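Kappa-carrageenase (Zobellia galactanivorans, PDB 5OCR) probably hydrolyses kappa-carrageenan, a red-algal galactan, through its glycoside hydrolase family 16 domain. Local coordinates at residues Y158-N163 and W194-D199. Sequence-based numbering, arbitrary orientation.
Unlike the reference sequence in segment 194-199: Trp194 (reference Met).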
# COMPACT_ATOMS: atom_id res chain seq x y z
N TYR A 158 -12.61 -5.53 9.96
CA TYR A 158 -11.97 -6.85 9.90
C TYR A 158 -11.60 -7.29 8.47
O TYR A 158 -10.86 -8.27 8.27
CB TYR A 158 -12.96 -7.86 10.46
CG TYR A 158 -13.20 -7.64 11.95
CD1 TYR A 158 -12.28 -8.14 12.90
CD2 TYR A 158 -14.32 -6.95 12.40
CE1 TYR A 158 -12.51 -7.94 14.27
CE2 TYR A 158 -14.52 -6.72 13.79
CZ TYR A 158 -13.62 -7.22 14.67
OH TYR A 158 -13.85 -7.06 16.05
N ASP A 159 -12.20 -6.60 7.49
CA ASP A 159 -11.97 -6.96 6.07
C ASP A 159 -10.71 -6.26 5.55
O ASP A 159 -10.51 -5.07 5.81
CB ASP A 159 -13.17 -6.51 5.23
CG ASP A 159 -14.48 -7.26 5.66
OD1 ASP A 159 -14.47 -8.50 5.76
OD2 ASP A 159 -15.53 -6.61 5.92
N MET A 160 -9.95 -7.01 4.75
CA MET A 160 -8.83 -6.36 4.02
C MET A 160 -8.80 -6.72 2.56
O MET A 160 -9.42 -7.68 2.13
CB MET A 160 -7.49 -6.64 4.71
CG MET A 160 -7.11 -8.11 4.59
SD MET A 160 -5.80 -8.50 5.82
CE MET A 160 -6.52 -8.24 7.42
N ASP A 161 -8.09 -5.89 1.81
CA ASP A 161 -8.02 -6.08 0.36
C ASP A 161 -6.58 -6.30 -0.03
O ASP A 161 -5.66 -5.73 0.57
CB ASP A 161 -8.48 -4.80 -0.30
CG ASP A 161 -9.93 -4.46 0.08
OD1 ASP A 161 -10.77 -5.36 -0.13
OD2 ASP A 161 -10.22 -3.38 0.67
N LEU A 162 -6.39 -7.16 -1.03
CA LEU A 162 -5.09 -7.62 -1.41
C LEU A 162 -5.08 -7.61 -2.95
O LEU A 162 -4.82 -8.63 -3.56
CB LEU A 162 -4.69 -8.98 -0.80
CG LEU A 162 -5.01 -9.16 0.70
CD1 LEU A 162 -6.39 -9.81 0.91
CD2 LEU A 162 -3.98 -10.13 1.25
N ASN A 163 -5.21 -6.44 -3.59
CA ASN A 163 -5.59 -6.41 -5.02
C ASN A 163 -4.44 -6.15 -5.98
O ASN A 163 -3.40 -5.73 -5.53
CB ASN A 163 -6.53 -5.21 -5.22
CG ASN A 163 -7.84 -5.44 -4.52
OD1 ASN A 163 -8.26 -6.58 -4.37
ND2 ASN A 163 -8.54 -4.40 -4.20
N TRP A 194 -9.27 -11.02 13.81
CA TRP A 194 -8.80 -10.00 14.78
C TRP A 194 -8.86 -8.65 14.09
O TRP A 194 -8.96 -8.59 12.86
CB TRP A 194 -7.32 -10.30 15.20
CG TRP A 194 -6.53 -11.05 14.15
CD1 TRP A 194 -6.14 -12.39 14.11
CD2 TRP A 194 -5.94 -10.45 12.93
NE1 TRP A 194 -5.40 -12.67 12.99
CE2 TRP A 194 -5.26 -11.53 12.23
CE3 TRP A 194 -5.91 -9.18 12.41
CZ2 TRP A 194 -4.57 -11.30 11.02
CZ3 TRP A 194 -5.27 -8.97 11.17
CH2 TRP A 194 -4.59 -9.99 10.52
N ASP A 195 -8.86 -7.58 14.89
CA ASP A 195 -8.97 -6.24 14.35
C ASP A 195 -7.54 -5.82 13.93
O ASP A 195 -6.69 -5.65 14.79
CB ASP A 195 -9.48 -5.36 15.53
CG ASP A 195 -9.55 -3.90 15.18
OD1 ASP A 195 -8.90 -3.44 14.18
OD2 ASP A 195 -10.21 -3.14 15.94
N PRO A 196 -7.27 -5.61 12.61
CA PRO A 196 -5.92 -5.25 12.10
C PRO A 196 -5.42 -3.92 12.63
O PRO A 196 -4.19 -3.67 12.55
CB PRO A 196 -6.08 -5.18 10.53
CG PRO A 196 -7.38 -5.98 10.31
CD PRO A 196 -8.28 -5.63 11.52
N SER A 197 -6.29 -3.06 13.15
CA SER A 197 -5.88 -1.77 13.66
C SER A 197 -5.33 -1.90 15.07
O SER A 197 -4.84 -0.90 15.55
CB SER A 197 -7.07 -0.77 13.62
OG SER A 197 -8.05 -1.00 14.66
N LYS A 198 -5.45 -3.07 15.74
CA LYS A 198 -5.13 -3.13 17.18
C LYS A 198 -3.80 -3.78 17.52
O LYS A 198 -3.34 -3.59 18.64
CB LYS A 198 -6.23 -3.82 17.96
CG LYS A 198 -7.48 -2.92 17.97
CD LYS A 198 -7.40 -1.76 18.97
CE LYS A 198 -8.71 -0.97 18.98
NZ LYS A 198 -9.71 -1.89 19.58
N ASP A 199 -3.22 -4.56 16.61
CA ASP A 199 -2.02 -5.33 16.93
C ASP A 199 -1.21 -5.45 15.66
O ASP A 199 -1.77 -5.24 14.54
CB ASP A 199 -2.34 -6.76 17.44
CG ASP A 199 -3.31 -6.77 18.61
OD1 ASP A 199 -4.56 -7.05 18.41
OD2 ASP A 199 -2.87 -6.42 19.70
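Met160 sets its terminal methyl against the indole of Trp194 and the ring of Pro196, which lie side by side on the same side of CE, joining the first residues of strand 159-170 to the loop that links strands 189-191 and 200-207 in the beta-jellyroll of this GH16 domain. This is the tight, buried part of the contact. CE lies 3.8 Å from Pro196 CG and 4.0 Å from Trp194 CZ3, and it comes to the indole obliquely, at the six-membered ring, while the methionine chain as a whole crosses Trp194 at about a right angle. The bend at chi3 (63°) is what brings CE round to these two partners. Val142, Leu144, Trp190 and Tyr203 also touch Met160, so the apolar cluster continues into the neighbouring strands; Trp194, which differs from the reference sequence (Met), stacks its ring on His201.

Two residues back, at Tyr158, the contact is partly exposed to solvent, although the approach is close. The phenol lies against the loop backbone rather than against an apolar side chain: its CD1 edge sits 3.4 Å from Trp194 O, near the ring plane, and CE1 lies 3.7 Å from Asp195 N. Chi1 (-67°) sets CG anti to the carbonyl carbon, beside the backbone N.

The loop holds its own shape here with an Asx turn. Asp195 OD1 accepts from Ser197 N on its anti side and from Ser197 OG on its syn side, both donors approaching from the same face of the carboxylate, with the hydroxyl OG of Ser197 at 2.6 Å from OD1.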